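Side-chain contacts in MobB protein homolog (Geobacillus stearothermophilus, PDB 1XJC), which is of uncertain function but is probably a P-loop protein that takes part in making the guanine dinucleotide form of the molybdenum cofactor: residues T19-W24 against V35-H40; W83-V88 against V100-Y105. One frame throughout, in Å; residues are numbered along the deposited sequence.

Interaction 1: T19-W24 against V35-H40; sequences TLMEKW and VGTVKH
Met21 of helix 17-30 stands over Thr37 of strand 35-39, the nearest backbone pair, with their CA atoms 8.7 Å apart. The axes of 19-24 and 35-39 run almost antiparallel, at 166°, and come no closer than 11.1 Å, so a single long side chain has to cross the gap. That side chain is Met21, built as selenomethionine. It is bent at its last two torsions (chi2 -66°, chi3 -80°), which folds the chain round and brings the methyl CE, rather than the selenium, onto the strand. There CE lies 4.0 Å from CB of Thr37 and 4.1 Å from its methyl CG2. The second partner is two residues further on, on the same face of the strand: CE also meets CE of Lys39 at 4.0 Å. The lysine chain is extended beyond CG and passes Met21 going the other way; its CE does the touching, while the ammonium runs on toward Glu22. NZ of Lys39 remains 6.3 Å from OE2 of Glu22, too far for contact, although a mild attraction is likely. Val38, between the two partners, turns its side chain to the other face of the sheet. Beneath the contact Met21 also rests on Val9, Leu101 and Glu103, since strand 99-103 lies between strands 6-10 and 35-39 in the sheet. The arrangement belongs to a beta-alpha-beta crossover, the helix following what is probably a Walker A loop, consistent with the P-loop family. With no hydrogen bond across it, the contact depends on dispersion between the methyl of Met21 and the aliphatic carbons of Thr37 and Lys39, so shape rather than direction ties this helix to the edge strand.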
# COMPACT_ATOMS: atom_id res chain seq x y z
N THR A 19 -3.88 7.25 6.56
CA THR A 19 -2.98 7.39 7.69
C THR A 19 -1.80 6.42 7.53
O THR A 19 -0.65 6.83 7.62
CB THR A 19 -3.74 7.12 9.01
OG1 THR A 19 -4.54 8.27 9.31
CG2 THR A 19 -2.76 6.83 10.17
N LEU A 20 -2.09 5.15 7.26
CA LEU A 20 -1.01 4.17 7.07
C LEU A 20 -0.07 4.54 5.93
O LEU A 20 1.15 4.54 6.11
CB LEU A 20 -1.57 2.77 6.82
CG LEU A 20 -0.47 1.74 6.54
CD1 LEU A 20 0.46 1.62 7.77
CD2 LEU A 20 -1.10 0.40 6.23
N MSE A 21 -0.62 4.85 4.76
CA MSE A 21 0.22 5.22 3.61
C MSE A 21 1.14 6.39 3.95
O MSE A 21 2.34 6.36 3.69
CB MSE A 21 -0.64 5.63 2.39
CG MSE A 21 -1.34 4.47 1.69
SE MSE A 21 -0.10 3.23 0.84
CE MSE A 21 0.28 4.23 -0.81
N GLU A 22 0.57 7.43 4.54
CA GLU A 22 1.37 8.60 4.87
C GLU A 22 2.49 8.31 5.85
O GLU A 22 3.64 8.70 5.63
CB GLU A 22 0.47 9.71 5.42
CG GLU A 22 -0.03 10.62 4.30
CD GLU A 22 -0.98 11.72 4.78
OE1 GLU A 22 -0.77 12.28 5.88
OE2 GLU A 22 -1.93 12.02 4.01
N LYS A 23 2.17 7.62 6.93
CA LYS A 23 3.17 7.32 7.94
C LYS A 23 4.20 6.32 7.45
O LYS A 23 5.38 6.44 7.78
CB LYS A 23 2.49 6.79 9.21
CG LYS A 23 1.68 7.86 9.93
CD LYS A 23 0.96 7.28 11.14
CE LYS A 23 0.08 8.33 11.79
NZ LYS A 23 0.91 9.52 12.18
N TRP A 24 3.76 5.33 6.68
CA TRP A 24 4.67 4.31 6.18
C TRP A 24 5.63 4.95 5.18
O TRP A 24 6.83 4.75 5.26
CB TRP A 24 3.88 3.18 5.53
CG TRP A 24 4.65 1.90 5.37
CD1 TRP A 24 5.99 1.70 5.58
CD2 TRP A 24 4.11 0.63 4.99
NE1 TRP A 24 6.31 0.38 5.35
CE2 TRP A 24 5.18 -0.30 4.99
CE3 TRP A 24 2.82 0.18 4.65
CZ2 TRP A 24 5.00 -1.65 4.65
CZ3 TRP A 24 2.65 -1.17 4.32
CH2 TRP A 24 3.73 -2.06 4.32
N VAL A 35 11.39 5.19 -2.54
CA VAL A 35 10.01 4.71 -2.47
C VAL A 35 9.12 5.09 -3.65
O VAL A 35 9.27 6.17 -4.23
CB VAL A 35 9.30 5.27 -1.19
CG1 VAL A 35 7.85 4.75 -1.10
CG2 VAL A 35 10.10 4.87 0.05
N GLY A 36 8.19 4.19 -3.98
CA GLY A 36 7.23 4.47 -5.03
C GLY A 36 5.85 4.18 -4.47
O GLY A 36 5.73 3.32 -3.59
N THR A 37 4.82 4.90 -4.90
CA THR A 37 3.46 4.59 -4.43
C THR A 37 2.54 4.51 -5.64
O THR A 37 2.80 5.14 -6.66
CB THR A 37 2.89 5.66 -3.46
OG1 THR A 37 2.83 6.94 -4.10
CG2 THR A 37 3.77 5.76 -2.19
N VAL A 38 1.49 3.70 -5.52
CA VAL A 38 0.48 3.53 -6.57
C VAL A 38 -0.88 3.56 -5.87
O VAL A 38 -1.08 2.87 -4.86
CB VAL A 38 0.63 2.16 -7.34
CG1 VAL A 38 -0.37 2.08 -8.49
CG2 VAL A 38 2.06 2.00 -7.88
N LYS A 39 -1.79 4.38 -6.37
CA LYS A 39 -3.13 4.47 -5.81
C LYS A 39 -4.14 4.42 -6.94
O LYS A 39 -3.96 5.06 -7.98
CB LYS A 39 -3.32 5.79 -5.04
CG LYS A 39 -2.34 6.01 -3.90
CD LYS A 39 -2.59 7.34 -3.18
CE LYS A 39 -1.51 7.60 -2.13
NZ LYS A 39 -1.69 8.89 -1.40
N HIS A 40 -5.21 3.66 -6.73
CA HIS A 40 -6.27 3.55 -7.72
C HIS A 40 -7.26 4.69 -7.44
O HIS A 40 -7.93 4.69 -6.41
CB HIS A 40 -6.94 2.18 -7.62
CG HIS A 40 -7.61 1.75 -8.88
ND1 HIS A 40 -8.87 2.19 -9.25
CD2 HIS A 40 -7.19 0.94 -9.88
CE1 HIS A 40 -9.18 1.67 -10.43
NE2 HIS A 40 -8.18 0.91 -10.83

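Interaction 2: W83-V88 against V100-Y105; sequences WRLDDV and VLVEGY
Leu85, in the first turn of helix 85-92, is wedged between Tyr105 and Val102, and those three side chains make up the tight part of the contact. Its CB sits over one face of the Tyr105 ring, 4.0 Å from the centroid and shifted toward CD1, from which it is 3.7 Å away: a CH-pi contact. With CG anti to the backbone N (chi1 174°), the leucine points its two methyls onward to the strand, where it meets Val102 tip to tip. CD1 lies 3.9 Å from CG1 of Val102, and CD2 lies 4.0 Å from the same methyl. Val38 of the neighbouring strand adds to the apolar floor under Leu85, while His40 meets the Tyr105 ring edge-to-face. Were Tyr105 an alanine, Leu85 CB would probably lose the ring it lies over, and His40 its edge-to-face partner.

The other side of the helix start is looser and polar. Asp86 and Arg84 are exposed, and Arg84 occupies the N-cap. Its backbone N gives a nearly straight bond (169°) to OD2 of Asp87, 2.7 Å long, reaching the anti side of the carboxylate from 34° out of its plane. Asp87, three residues on from the N-cap, thereby accepts the N-cap residue's own backbone N-H. At Gly104 a side chain would run into the carbonyl O of Glu103; past this glycine the chain turns and Tyr105 faces Leu85. Across the contact the chemistry is wholly apolar and aromatic, whereas the polar bond stays within the helix start, probably steadying the turn that carries Leu85.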
# COMPACT_ATOMS: atom_id res chain seq x y z
N TRP A 83 -5.37 0.19 -17.33
CA TRP A 83 -4.07 0.09 -16.68
C TRP A 83 -4.08 -0.99 -15.59
O TRP A 83 -4.85 -0.90 -14.65
CB TRP A 83 -3.66 1.42 -16.04
CG TRP A 83 -3.22 2.47 -17.01
CD1 TRP A 83 -3.94 3.54 -17.45
CD2 TRP A 83 -1.97 2.51 -17.71
NE1 TRP A 83 -3.22 4.25 -18.37
CE2 TRP A 83 -2.00 3.64 -18.55
CE3 TRP A 83 -0.83 1.71 -17.69
CZ2 TRP A 83 -0.93 3.99 -19.38
CZ3 TRP A 83 0.25 2.06 -18.52
CH2 TRP A 83 0.18 3.20 -19.35
N ARG A 84 -3.23 -1.99 -15.72
CA ARG A 84 -3.15 -3.01 -14.68
C ARG A 84 -2.00 -2.62 -13.75
O ARG A 84 -1.08 -1.92 -14.17
CB ARG A 84 -2.88 -4.38 -15.30
CG ARG A 84 -4.02 -4.89 -16.16
CD ARG A 84 -3.58 -6.07 -17.00
NE ARG A 84 -4.65 -6.52 -17.89
CZ ARG A 84 -5.72 -7.20 -17.49
NH1 ARG A 84 -5.86 -7.53 -16.21
NH2 ARG A 84 -6.66 -7.54 -18.36
N LEU A 85 -2.05 -3.07 -12.50
CA LEU A 85 -0.98 -2.73 -11.56
C LEU A 85 0.37 -3.11 -12.16
O LEU A 85 1.32 -2.34 -12.08
CB LEU A 85 -1.15 -3.44 -10.20
CG LEU A 85 0.03 -3.23 -9.24
CD1 LEU A 85 0.15 -1.75 -8.85
CD2 LEU A 85 -0.16 -4.11 -7.97
N ASP A 86 0.46 -4.28 -12.78
CA ASP A 86 1.73 -4.67 -13.39
C ASP A 86 2.22 -3.69 -14.45
O ASP A 86 3.42 -3.53 -14.62
CB ASP A 86 1.68 -6.09 -13.96
CG ASP A 86 1.94 -7.15 -12.89
OD1 ASP A 86 2.36 -6.77 -11.77
OD2 ASP A 86 1.72 -8.36 -13.17
N ASP A 87 1.31 -3.03 -15.16
CA ASP A 87 1.77 -2.04 -16.14
C ASP A 87 2.51 -0.92 -15.41
O ASP A 87 3.55 -0.44 -15.86
CB ASP A 87 0.62 -1.42 -16.91
CG ASP A 87 -0.17 -2.43 -17.70
OD1 ASP A 87 0.45 -3.33 -18.31
OD2 ASP A 87 -1.40 -2.31 -17.70
N VAL A 88 1.96 -0.50 -14.28
CA VAL A 88 2.57 0.58 -13.51
C VAL A 88 3.90 0.12 -12.90
O VAL A 88 4.90 0.82 -13.01
CB VAL A 88 1.62 1.09 -12.39
CG1 VAL A 88 2.11 2.42 -11.87
CG2 VAL A 88 0.21 1.24 -12.92
N VAL A 100 7.71 -0.31 -2.76
CA VAL A 100 6.58 0.22 -3.52
C VAL A 100 5.33 -0.09 -2.70
O VAL A 100 5.05 -1.26 -2.40
CB VAL A 100 6.42 -0.45 -4.92
CG1 VAL A 100 5.22 0.18 -5.66
CG2 VAL A 100 7.70 -0.24 -5.74
N LEU A 101 4.62 0.96 -2.30
CA LEU A 101 3.40 0.78 -1.54
C LEU A 101 2.24 0.99 -2.48
O LEU A 101 2.11 2.06 -3.11
CB LEU A 101 3.33 1.78 -0.38
CG LEU A 101 4.44 1.54 0.64
CD1 LEU A 101 4.44 2.67 1.67
CD2 LEU A 101 4.21 0.18 1.35
N VAL A 102 1.39 -0.03 -2.55
CA VAL A 102 0.24 -0.03 -3.43
C VAL A 102 -1.06 0.02 -2.65
O VAL A 102 -1.32 -0.86 -1.82
CB VAL A 102 0.25 -1.31 -4.29
CG1 VAL A 102 -1.01 -1.39 -5.12
CG2 VAL A 102 1.51 -1.35 -5.16
N GLU A 103 -1.87 1.04 -2.93
CA GLU A 103 -3.16 1.18 -2.27
C GLU A 103 -4.25 0.63 -3.20
O GLU A 103 -4.52 1.20 -4.26
CB GLU A 103 -3.42 2.64 -1.94
CG GLU A 103 -4.40 2.85 -0.80
CD GLU A 103 -4.78 4.30 -0.59
OE1 GLU A 103 -3.91 5.19 -0.64
OE2 GLU A 103 -5.97 4.55 -0.35
N GLY A 104 -4.88 -0.48 -2.81
CA GLY A 104 -5.92 -1.07 -3.64
C GLY A 104 -5.45 -2.29 -4.42
O GLY A 104 -4.51 -2.96 -3.99
N TYR A 105 -6.09 -2.57 -5.55
CA TYR A 105 -5.75 -3.73 -6.40
C TYR A 105 -5.80 -5.00 -5.54
O TYR A 105 -4.94 -5.89 -5.66
CB TYR A 105 -4.34 -3.56 -6.98
CG TYR A 105 -4.15 -2.30 -7.80
CD1 TYR A 105 -4.49 -2.25 -9.15
CD2 TYR A 105 -3.66 -1.14 -7.20
CE1 TYR A 105 -4.35 -1.06 -9.89
CE2 TYR A 105 -3.52 0.03 -7.92
CZ TYR A 105 -3.87 0.07 -9.26
OH TYR A 105 -3.74 1.26 -9.94

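The two contacts sit on opposite faces of the same parallel sheet, at the neighbouring strands 35-39 and 99-103. Helix 17-30 covers one face in interaction 1, and helix 85-92 the other in interaction 2. The strands are joined directly by backbone hydrogen bonds, Gly36 O to Leu101 N at 2.9 Å among them. The contacts also meet where Met21 CG packs on Glu103 OE1 at 3.5 Å, next along the strand from Val102, yet they differ in character. Interaction 1 is only partly buried: one flexible chain spans a wide gap and ends beside an exposed lysine. Interaction 2 is more buried, with branched aliphatic groups and a ring face fitted together, and it covers more surface, 195 against 119 Å².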